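Local coordinates for protein THB11 (Chlamydomonas reinhardtii, PDB 6TD7) that binds heme as a truncated hemoglobin, probably takes up oxygen and may reduce nitrite at the heme iron, at residues Asp38-Lys43 and Pro92-Leu97; Ser62-Pro67 and Arg121-Tyr126; Arg88-Glu93 and Asp128-Pro133. One frame throughout, in Å; residues are numbered along the deposited sequence.

Interaction 1: residues Asp38-Lys43 and Pro92-Leu97. With HEM (protoporphyrin IX containing Fe), chain B.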
# COMPACT_ATOMS: atom_id res chain seq x y z
N ASP A 38 -12.57 -7.24 3.27
CA ASP A 38 -12.57 -6.93 4.70
C ASP A 38 -13.77 -6.07 5.05
O ASP A 38 -13.98 -5.02 4.43
CB ASP A 38 -11.28 -6.21 5.09
CG ASP A 38 -11.20 -5.95 6.57
OD1 ASP A 38 -11.89 -5.03 7.06
OD2 ASP A 38 -10.45 -6.67 7.26
N PRO A 39 -14.57 -6.46 6.06
CA PRO A 39 -15.81 -5.71 6.33
C PRO A 39 -15.60 -4.34 6.94
O PRO A 39 -16.52 -3.51 6.89
CB PRO A 39 -16.57 -6.64 7.29
CG PRO A 39 -15.51 -7.44 7.97
CD PRO A 39 -14.42 -7.63 6.94
N GLN A 40 -14.43 -4.06 7.52
CA GLN A 40 -14.15 -2.71 8.02
C GLN A 40 -13.64 -1.79 6.93
O GLN A 40 -13.91 -0.58 6.96
CB GLN A 40 -13.15 -2.78 9.18
CG GLN A 40 -12.54 -1.43 9.61
CD GLN A 40 -13.53 -0.49 10.29
OE1 GLN A 40 -14.59 -0.91 10.75
NE2 GLN A 40 -13.18 0.80 10.35
N LEU A 41 -12.91 -2.32 5.95
CA LEU A 41 -12.34 -1.49 4.90
C LEU A 41 -13.29 -1.29 3.72
O LEU A 41 -13.14 -0.31 2.99
CB LEU A 41 -11.03 -2.10 4.39
CG LEU A 41 -9.97 -2.32 5.47
CD1 LEU A 41 -8.71 -2.90 4.87
CD2 LEU A 41 -9.67 -1.03 6.23
N ILE A 42 -14.26 -2.18 3.54
CA ILE A 42 -15.17 -2.05 2.41
C ILE A 42 -15.95 -0.74 2.49
O ILE A 42 -16.32 -0.16 1.47
CB ILE A 42 -16.09 -3.28 2.35
CG1 ILE A 42 -16.74 -3.41 0.97
CG2 ILE A 42 -17.14 -3.22 3.46
CD1 ILE A 42 -15.74 -3.63 -0.16
N LYS A 43 -16.18 -0.24 3.72
CA LYS A 43 -16.80 1.07 3.89
C LYS A 43 -16.14 2.13 3.02
O LYS A 43 -16.79 3.08 2.57
CB LYS A 43 -16.70 1.53 5.35
CG LYS A 43 -17.02 0.49 6.40
CD LYS A 43 -16.95 1.11 7.80
CE LYS A 43 -17.00 0.03 8.88
NZ LYS A 43 -17.37 0.58 10.21
N PRO A 92 -5.94 5.45 11.42
CA PRO A 92 -4.67 4.71 11.47
C PRO A 92 -4.86 3.21 11.64
O PRO A 92 -4.07 2.42 11.10
CB PRO A 92 -3.96 5.32 12.69
CG PRO A 92 -4.51 6.70 12.78
CD PRO A 92 -5.94 6.62 12.33
N GLU A 93 -5.90 2.79 12.37
CA GLU A 93 -6.15 1.37 12.54
C GLU A 93 -6.58 0.71 11.23
O GLU A 93 -6.25 -0.46 11.01
CB GLU A 93 -7.21 1.16 13.62
CG GLU A 93 -6.74 1.61 15.00
CD GLU A 93 -7.28 2.98 15.38
OE1 GLU A 93 -7.71 3.14 16.55
OE2 GLU A 93 -7.28 3.89 14.53
N ASP A 94 -7.28 1.43 10.36
CA ASP A 94 -7.59 0.87 9.04
C ASP A 94 -6.32 0.72 8.21
O ASP A 94 -6.15 -0.27 7.49
CB ASP A 94 -8.61 1.75 8.31
CG ASP A 94 -9.93 1.87 9.05
OD1 ASP A 94 -10.46 0.83 9.51
OD2 ASP A 94 -10.45 3.00 9.17
N PHE A 95 -5.41 1.69 8.31
CA PHE A 95 -4.15 1.59 7.58
C PHE A 95 -3.32 0.40 8.07
O PHE A 95 -2.68 -0.29 7.26
CB PHE A 95 -3.35 2.89 7.71
CG PHE A 95 -2.25 3.01 6.69
CD1 PHE A 95 -2.54 3.27 5.36
CD2 PHE A 95 -0.92 2.87 7.06
CE1 PHE A 95 -1.53 3.38 4.42
CE2 PHE A 95 0.09 2.98 6.12
CZ PHE A 95 -0.21 3.24 4.80
N ASP A 96 -3.32 0.14 9.38
CA ASP A 96 -2.64 -1.04 9.90
C ASP A 96 -3.16 -2.30 9.22
O ASP A 96 -2.38 -3.18 8.83
CB ASP A 96 -2.83 -1.15 11.41
CG ASP A 96 -2.07 -0.08 12.19
OD1 ASP A 96 -1.12 0.53 11.65
OD2 ASP A 96 -2.42 0.12 13.37
N LEU A 97 -4.48 -2.42 9.10
CA LEU A 97 -5.06 -3.60 8.45
C LEU A 97 -4.58 -3.70 7.00
O LEU A 97 -4.24 -4.80 6.53
CB LEU A 97 -6.58 -3.51 8.53
CG LEU A 97 -7.45 -4.74 8.31
CD1 LEU A 97 -6.89 -5.98 8.97
CD2 LEU A 97 -8.84 -4.42 8.85
CHA HEM B . -4.96 6.14 -3.09
CHB HEM B . -7.99 3.98 0.07
CHC HEM B . -4.33 1.57 2.16
CHD HEM B . -1.22 4.08 -0.68
C1A HEM B . -6.12 5.75 -2.45
C2A HEM B . -7.50 6.09 -2.78
C3A HEM B . -8.30 5.48 -1.91
C4A HEM B . -7.49 4.73 -0.98
CMA HEM B . -9.84 5.55 -1.87
CAA HEM B . -8.00 6.97 -3.95
CBA HEM B . -7.37 8.36 -3.94
CGA HEM B . -7.70 9.06 -5.24
O1A HEM B . -7.55 10.31 -5.28
O2A HEM B . -8.10 8.38 -6.22
C1B HEM B . -7.28 3.10 0.86
C2B HEM B . -7.85 2.17 1.82
C3B HEM B . -6.85 1.51 2.41
C4B HEM B . -5.60 1.99 1.84
CMB HEM B . -9.35 1.99 2.11
CAB HEM B . -7.02 0.42 3.49
CBB HEM B . -6.01 0.01 4.26
C1C HEM B . -3.19 2.04 1.54
C2C HEM B . -1.87 1.56 1.81
C3C HEM B . -1.01 2.24 1.06
C4C HEM B . -1.74 3.18 0.24
CMC HEM B . -1.52 0.46 2.84
CAC HEM B . 0.51 1.99 1.09
CBC HEM B . 1.34 3.03 0.95
C1D HEM B . -1.96 4.77 -1.63
C2D HEM B . -1.44 5.42 -2.82
C3D HEM B . -2.46 5.99 -3.47
C4D HEM B . -3.68 5.72 -2.74
CMD HEM B . 0.05 5.44 -3.23
CAD HEM B . -2.40 6.75 -4.80
CBD HEM B . -2.04 8.22 -4.65
CGD HEM B . -1.90 8.68 -6.07
O1D HEM B . -0.74 8.75 -6.57
O2D HEM B . -2.94 8.95 -6.72
NA HEM B . -6.17 4.91 -1.34
NB HEM B . -5.90 2.96 0.90
NC HEM B . -3.09 3.03 0.56
ND HEM B . -3.33 4.98 -1.62
FE HEM B . -4.59 3.97 -0.41

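Interaction 2: residues Ser62-Pro67 and Arg121-Tyr126. With HEM (protoporphyrin IX containing Fe), chain B.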
# COMPACT_ATOMS: atom_id res chain seq x y z
N SER A 62 5.72 0.90 -7.84
CA SER A 62 6.94 0.88 -8.64
C SER A 62 8.12 1.43 -7.86
O SER A 62 9.23 0.88 -7.92
CB SER A 62 6.73 1.68 -9.93
OG SER A 62 7.89 1.67 -10.75
N TRP A 63 7.91 2.53 -7.13
CA TRP A 63 8.95 3.05 -6.24
C TRP A 63 9.28 2.06 -5.14
O TRP A 63 10.45 1.83 -4.81
CB TRP A 63 8.50 4.38 -5.63
CG TRP A 63 9.30 4.80 -4.42
CD1 TRP A 63 10.48 5.47 -4.42
CD2 TRP A 63 8.98 4.56 -3.04
NE1 TRP A 63 10.92 5.67 -3.13
CE2 TRP A 63 10.02 5.12 -2.27
CE3 TRP A 63 7.91 3.93 -2.38
CZ2 TRP A 63 10.02 5.07 -0.87
CZ3 TRP A 63 7.92 3.88 -0.99
CH2 TRP A 63 8.97 4.45 -0.25
N LEU A 64 8.24 1.44 -4.57
CA LEU A 64 8.43 0.60 -3.38
C LEU A 64 9.36 -0.57 -3.66
O LEU A 64 10.21 -0.90 -2.83
CB LEU A 64 7.07 0.10 -2.90
CG LEU A 64 7.06 -0.82 -1.69
CD1 LEU A 64 7.45 -0.09 -0.44
CD2 LEU A 64 5.67 -1.42 -1.55
N PHE A 65 9.19 -1.24 -4.80
CA PHE A 65 10.06 -2.35 -5.16
C PHE A 65 11.25 -1.91 -6.01
O PHE A 65 11.98 -2.76 -6.52
CB PHE A 65 9.25 -3.43 -5.88
CG PHE A 65 8.29 -4.16 -4.97
CD1 PHE A 65 8.72 -5.21 -4.18
CD2 PHE A 65 6.96 -3.77 -4.90
CE1 PHE A 65 7.84 -5.87 -3.35
CE2 PHE A 65 6.08 -4.43 -4.06
CZ PHE A 65 6.52 -5.48 -3.29
N GLY A 66 11.47 -0.61 -6.13
CA GLY A 66 12.56 -0.10 -6.92
C GLY A 66 13.84 0.05 -6.12
O GLY A 66 13.98 -0.48 -5.01
N PRO A 67 14.80 0.77 -6.68
CA PRO A 67 16.07 1.00 -5.99
C PRO A 67 15.87 1.53 -4.58
O PRO A 67 14.90 2.26 -4.31
CB PRO A 67 16.76 2.04 -6.88
CG PRO A 67 16.21 1.78 -8.24
CD PRO A 67 14.78 1.35 -8.04
N ARG A 121 9.24 -1.81 5.99
CA ARG A 121 9.91 -0.66 6.59
C ARG A 121 9.88 0.54 5.66
O ARG A 121 9.81 1.68 6.13
CB ARG A 121 11.35 -1.01 6.96
CG ARG A 121 11.48 -1.67 8.33
CD ARG A 121 12.94 -1.82 8.78
NE ARG A 121 13.70 -2.63 7.84
CZ ARG A 121 13.78 -3.96 7.88
NH1 ARG A 121 13.15 -4.65 8.82
NH2 ARG A 121 14.50 -4.60 6.97
N ARG A 122 9.93 0.32 4.34
CA ARG A 122 9.83 1.42 3.40
C ARG A 122 8.43 2.02 3.39
O ARG A 122 8.27 3.22 3.14
CB ARG A 122 10.18 0.94 2.00
CG ARG A 122 11.57 1.26 1.55
CD ARG A 122 11.70 1.07 0.05
NE ARG A 122 12.35 2.22 -0.56
CZ ARG A 122 12.77 2.25 -1.82
NH1 ARG A 122 12.63 1.19 -2.60
NH2 ARG A 122 13.36 3.35 -2.28
N MET A 123 7.42 1.20 3.67
CA MET A 123 6.04 1.64 3.63
C MET A 123 5.61 2.31 4.93
O MET A 123 4.70 3.14 4.92
CB MET A 123 5.13 0.45 3.35
CG MET A 123 3.69 0.81 3.09
SD MET A 123 2.65 -0.65 2.91
CE MET A 123 3.43 -1.46 1.51
N LEU A 124 6.25 1.95 6.04
CA LEU A 124 5.78 2.42 7.34
C LEU A 124 5.70 3.93 7.44
O LEU A 124 4.70 4.43 7.98
CB LEU A 124 6.69 1.86 8.44
CG LEU A 124 6.41 2.39 9.85
CD1 LEU A 124 4.95 2.18 10.23
CD2 LEU A 124 7.32 1.70 10.86
N PRO A 125 6.67 4.71 6.98
CA PRO A 125 6.56 6.17 7.10
C PRO A 125 5.27 6.73 6.52
O PRO A 125 4.83 7.82 6.92
CB PRO A 125 7.79 6.68 6.34
CG PRO A 125 8.77 5.54 6.39
CD PRO A 125 7.93 4.30 6.32
N TYR A 126 4.63 6.02 5.59
CA TYR A 126 3.46 6.59 4.92
C TYR A 126 2.20 6.47 5.76
O TYR A 126 1.20 7.11 5.42
CB TYR A 126 3.32 5.95 3.54
CG TYR A 126 4.40 6.55 2.70
CD1 TYR A 126 4.23 7.78 2.11
CD2 TYR A 126 5.65 5.95 2.62
CE1 TYR A 126 5.24 8.38 1.40
CE2 TYR A 126 6.67 6.54 1.91
CZ TYR A 126 6.46 7.75 1.31
OH TYR A 126 7.46 8.35 0.60
CHA HEM B . -4.96 6.14 -3.09
CHB HEM B . -7.99 3.98 0.07
CHC HEM B . -4.33 1.57 2.16
CHD HEM B . -1.22 4.08 -0.68
C1A HEM B . -6.12 5.75 -2.45
C2A HEM B . -7.50 6.09 -2.78
C3A HEM B . -8.30 5.48 -1.91
C4A HEM B . -7.49 4.73 -0.98
CMA HEM B . -9.84 5.55 -1.87
CAA HEM B . -8.00 6.97 -3.95
CBA HEM B . -7.37 8.36 -3.94
CGA HEM B . -7.70 9.06 -5.24
O1A HEM B . -7.55 10.31 -5.28
O2A HEM B . -8.10 8.38 -6.22
C1B HEM B . -7.28 3.10 0.86
C2B HEM B . -7.85 2.17 1.82
C3B HEM B . -6.85 1.51 2.41
C4B HEM B . -5.60 1.99 1.84
CMB HEM B . -9.35 1.99 2.11
CAB HEM B . -7.02 0.42 3.49
CBB HEM B . -6.01 0.01 4.26
C1C HEM B . -3.19 2.04 1.54
C2C HEM B . -1.87 1.56 1.81
C3C HEM B . -1.01 2.24 1.06
C4C HEM B . -1.74 3.18 0.24
CMC HEM B . -1.52 0.46 2.84
CAC HEM B . 0.51 1.99 1.09
CBC HEM B . 1.34 3.03 0.95
C1D HEM B . -1.96 4.77 -1.63
C2D HEM B . -1.44 5.42 -2.82
C3D HEM B . -2.46 5.99 -3.47
C4D HEM B . -3.68 5.72 -2.74
CMD HEM B . 0.05 5.44 -3.23
CAD HEM B . -2.40 6.75 -4.80
CBD HEM B . -2.04 8.22 -4.65
CGD HEM B . -1.90 8.68 -6.07
O1D HEM B . -0.74 8.75 -6.57
O2D HEM B . -2.94 8.95 -6.72
NA HEM B . -6.17 4.91 -1.34
NB HEM B . -5.90 2.96 0.90
NC HEM B . -3.09 3.03 0.56
ND HEM B . -3.33 4.98 -1.62
FE HEM B . -4.59 3.97 -0.41

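Interaction 3: residues Arg88-Glu93 and Asp128-Pro133. With HEM (protoporphyrin IX containing Fe), chain B.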
# COMPACT_ATOMS: atom_id res chain seq x y z
N ARG A 88 -15.50 9.58 5.90
CA ARG A 88 -15.83 8.24 6.36
C ARG A 88 -15.01 7.77 7.56
O ARG A 88 -15.20 6.63 8.01
CB ARG A 88 -15.66 7.24 5.21
CG ARG A 88 -16.21 7.76 3.89
CD ARG A 88 -16.44 6.66 2.89
NE ARG A 88 -16.93 7.19 1.62
CZ ARG A 88 -17.20 6.46 0.55
NH1 ARG A 88 -17.01 5.14 0.58
NH2 ARG A 88 -17.64 7.04 -0.56
N GLY A 89 -14.10 8.60 8.07
CA GLY A 89 -13.38 8.24 9.28
C GLY A 89 -12.24 7.26 9.10
O GLY A 89 -11.83 6.64 10.08
N PHE A 90 -11.74 7.09 7.88
CA PHE A 90 -10.52 6.32 7.65
C PHE A 90 -9.47 6.67 8.70
O PHE A 90 -9.12 7.84 8.87
CB PHE A 90 -9.99 6.61 6.24
CG PHE A 90 -8.88 5.70 5.79
CD1 PHE A 90 -9.07 4.33 5.71
CD2 PHE A 90 -7.66 6.22 5.38
CE1 PHE A 90 -8.06 3.50 5.28
CE2 PHE A 90 -6.65 5.40 4.93
CZ PHE A 90 -6.85 4.04 4.88
N SER A 91 -8.97 5.65 9.39
CA SER A 91 -8.21 5.82 10.61
C SER A 91 -6.88 5.10 10.54
O SER A 91 -6.68 4.22 9.70
CB SER A 91 -9.01 5.28 11.81
OG SER A 91 -9.15 3.87 11.72
N PRO A 92 -5.94 5.45 11.42
CA PRO A 92 -4.67 4.71 11.47
C PRO A 92 -4.86 3.21 11.64
O PRO A 92 -4.07 2.42 11.10
CB PRO A 92 -3.96 5.32 12.69
CG PRO A 92 -4.51 6.70 12.78
CD PRO A 92 -5.94 6.62 12.33
N GLU A 93 -5.90 2.79 12.37
CA GLU A 93 -6.15 1.37 12.54
C GLU A 93 -6.58 0.71 11.23
O GLU A 93 -6.25 -0.46 11.01
CB GLU A 93 -7.21 1.16 13.62
CG GLU A 93 -6.74 1.61 15.00
CD GLU A 93 -7.28 2.98 15.38
OE1 GLU A 93 -7.71 3.14 16.55
OE2 GLU A 93 -7.28 3.89 14.53
N ASP A 128 2.28 7.70 9.00
CA ASP A 128 2.36 9.06 9.53
C ASP A 128 2.06 10.10 8.46
O ASP A 128 1.46 11.14 8.74
CB ASP A 128 3.75 9.30 10.14
CG ASP A 128 3.90 8.69 11.52
OD1 ASP A 128 2.90 8.23 12.10
OD2 ASP A 128 5.04 8.70 12.04
N ALA A 129 2.49 9.85 7.21
CA ALA A 129 2.22 10.80 6.14
C ALA A 129 0.72 10.98 5.93
O ALA A 129 0.24 12.10 5.76
CB ALA A 129 2.89 10.35 4.85
N ILE A 130 -0.03 9.88 5.93
CA ILE A 130 -1.46 9.95 5.63
C ILE A 130 -2.21 10.68 6.73
O ILE A 130 -3.13 11.47 6.45
CB ILE A 130 -2.02 8.53 5.40
CG1 ILE A 130 -1.59 8.02 4.03
CG2 ILE A 130 -3.53 8.54 5.53
CD1 ILE A 130 -1.84 6.55 3.81
N PHE A 131 -1.86 10.46 7.99
CA PHE A 131 -2.71 10.85 9.11
C PHE A 131 -2.19 12.04 9.91
O PHE A 131 -2.86 12.47 10.85
CB PHE A 131 -2.92 9.65 10.04
CG PHE A 131 -3.65 8.52 9.39
CD1 PHE A 131 -5.01 8.61 9.16
CD2 PHE A 131 -2.97 7.39 8.97
CE1 PHE A 131 -5.69 7.58 8.53
CE2 PHE A 131 -3.65 6.36 8.34
CZ PHE A 131 -5.01 6.46 8.12
N THR A 132 -1.05 12.61 9.56
CA THR A 132 -0.56 13.79 10.27
C THR A 132 -1.13 15.05 9.64
O THR A 132 -0.88 15.29 8.45
CB THR A 132 0.96 13.84 10.25
OG1 THR A 132 1.49 12.69 10.93
CG2 THR A 132 1.44 15.10 10.96
N PRO A 133 -1.91 15.85 10.36
CA PRO A 133 -2.41 17.10 9.78
C PRO A 133 -1.28 17.98 9.27
O PRO A 133 -0.21 18.07 9.88
CB PRO A 133 -3.15 17.77 10.94
CG PRO A 133 -3.57 16.64 11.81
CD PRO A 133 -2.49 15.60 11.70
CHA HEM B . -4.96 6.14 -3.09
CHB HEM B . -7.99 3.98 0.07
CHC HEM B . -4.33 1.57 2.16
CHD HEM B . -1.22 4.08 -0.68
C1A HEM B . -6.12 5.75 -2.45
C2A HEM B . -7.50 6.09 -2.78
C3A HEM B . -8.30 5.48 -1.91
C4A HEM B . -7.49 4.73 -0.98
CMA HEM B . -9.84 5.55 -1.87
CAA HEM B . -8.00 6.97 -3.95
CBA HEM B . -7.37 8.36 -3.94
CGA HEM B . -7.70 9.06 -5.24
O1A HEM B . -7.55 10.31 -5.28
O2A HEM B . -8.10 8.38 -6.22
C1B HEM B . -7.28 3.10 0.86
C2B HEM B . -7.85 2.17 1.82
C3B HEM B . -6.85 1.51 2.41
C4B HEM B . -5.60 1.99 1.84
CMB HEM B . -9.35 1.99 2.11
CAB HEM B . -7.02 0.42 3.49
CBB HEM B . -6.01 0.01 4.26
C1C HEM B . -3.19 2.04 1.54
C2C HEM B . -1.87 1.56 1.81
C3C HEM B . -1.01 2.24 1.06
C4C HEM B . -1.74 3.18 0.24
CMC HEM B . -1.52 0.46 2.84
CAC HEM B . 0.51 1.99 1.09
CBC HEM B . 1.34 3.03 0.95
C1D HEM B . -1.96 4.77 -1.63
C2D HEM B . -1.44 5.42 -2.82
C3D HEM B . -2.46 5.99 -3.47
C4D HEM B . -3.68 5.72 -2.74
CMD HEM B . 0.05 5.44 -3.23
CAD HEM B . -2.40 6.75 -4.80
CBD HEM B . -2.04 8.22 -4.65
CGD HEM B . -1.90 8.68 -6.07
O1D HEM B . -0.74 8.75 -6.57
O2D HEM B . -2.94 8.95 -6.72
NA HEM B . -6.17 4.91 -1.34
NB HEM B . -5.90 2.96 0.90
NC HEM B . -3.09 3.03 0.56
ND HEM B . -3.33 4.98 -1.62
FE HEM B . -4.59 3.97 -0.41

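Interaction 1: residues Asp38-Lys43 and Pro92-Leu97
In this globin domain of a longer protein, an Asx turn at D38 opens the short passage into helix 42-45, which packs here against the first turns of helix 92-108 beside the heme. D38 has its CG anti to the backbone N (chi1 -177°), so the carboxylate folds back over its own turn. OD1 is gripped twice: L41 N lies on its anti lone pair, and Q40 N, 2.8 Å from D38 OD1, comes from above the carboxylate plane. OD2 is held by the hydroxyl of Y101 and also touches the methyl CD2 of L97, tip to tip, at 3.2 Å.

L41 fills the middle of the contact. Its bond to CB runs alongside the other segment, and only the branched end turns in to it; chi1 of -57° places CG beside the backbone N, 4.1 Å from L97 CD2. At CG the branches part. CD1 turns to the porphyrin, 4.0 Å from the vinyl carbon CAB of the heme, and also borders CG of L97. L41 and D94 run past each other in opposite directions, and L41 CD2 rests 3.6 Å from D94 CB. The side chain touches D94 and L97 of helix 92-108 and the heme vinyl group, which D94 O also approaches. F95, next in the chain after D94, has its CB directed away from 38-43 and brings CE1 within 3.2 Å of C2C of the porphyrin.

Nearer the surface, Q40 bends at chi2 (69°) and crosses D94 at about a right angle, with amide and carboxylate nearly coplanar. D94 OD2 accepts from S91 N and has a weak bond with Y44 OH, while OD1 faces Q40: NE2 of Q40 donates along the syn lone pair of D94 OD1 at 2.8 Å.

Interaction 2: residues Ser62-Pro67 and Arg121-Tyr126
Polar contacts centre on the guanidinium of R122, which reaches from helix 113-123 to the chain leaving helix 50-64. Its firmest bond runs from R122 NH2 to P67 O, 2.8 Å long and in the carbonyl plane, with the oxygen tilted out of the guanidinium plane. R122 NH1 adds three weak, bent bonds, to the carbonyl oxygens of L64, G66 and P67. One cation thus gathers the carbonyls at a helix end, where its charge would probably offset their partial negative charge.

The cation-pi contact is made by W63. With CG anti to the backbone N (chi1 163°), the indole meets R122 tip to tip and lies against one guanidinium face. R122 CZ stands 4.3 Å from the centroid of the five-membered ring, off-centre, and the planes are 43° apart. The indole NE1 donates to V70 O, not to the arginine.

Apolar contacts finish the seam. The far end of the indole meets Y126 obliquely, W63 CH2 lying 3.8 Å from Y126 CE2. L64 CD1 passes CB of R122 at 3.8 Å, while its other methyl, CD2, is 3.8 Å from M123 CE. M123 is bent at chi3, and its SD lies 3.9 Å from the heme vinyl carbon CAC. This joining of the distal helix 50-64 to the C-terminal helices beside a heme vinyl belongs to the two-over-two helical sandwich of truncated hemoglobins.

Interaction 3: residues Arg88-Glu93 and Asp128-Pro133
An aromatic and proline contact, with no hydrogen bond across it, joins the turn between helices 77-88 and 92-108 to the end of helix 125-131, over the heme face on the side of the axial H81, above the outer carbons of pyrrole ring B. F131 carries it. With CG beside the backbone N (chi1 -63°), its ring points to the turn and is held on both faces. Over one lies the ring of P92, whose CD makes a CH-pi contact 4.0 Å from the F131 centroid; over the opposite one lies CG2 of the preceding residue, I130. The tip of the ring meets backbone oxygens, F131 CZ lying 3.2 Å from S91 O and CE1 3.5 Å from F90 O.

The side chains of F90 and F131 cross at about a right angle, though their ring planes are only 36° apart, an oblique pair with CE2 of F90 3.7 Å from CZ of F131. At its tip, F90 CZ reaches C3B of the porphyrin at 3.5 Å. An alanine in place of F131 would lose the ring between P92 and I130 and would probably loosen the packing of F90 against the heme.

S91, at the N-cap of helix 92-108, turns OG to the backbone N of D94, completing a capping box. I130 packs on V77 and H81 of helix 77-88, while F131 leans on F95 of helix 92-108.

All three contacts touch one heme. Interactions 1 and 3 are close neighbours, centres 11 Å apart, and share P92 and E93 at the start of helix 92-108; K43 O and R88 NH1, 2.9 Å apart, probably form a further hydrogen bond. Interactions 1 and 2 lie on opposite sides of the chain's centre, 20 Å apart; interaction 2 is 18 Å from interaction 3. F95 of interaction 1 touches both others: F95 CE1 is 3.2 Å from I130 CD1. F95 CE2 is 4.1 Å from Y126 C. The side chains of L41 and M123 lie about 9 Å from the bound cyanide and that of F90 about 7 Å; that of I130 is about 4 Å from that of H81, the axial ligand of the iron.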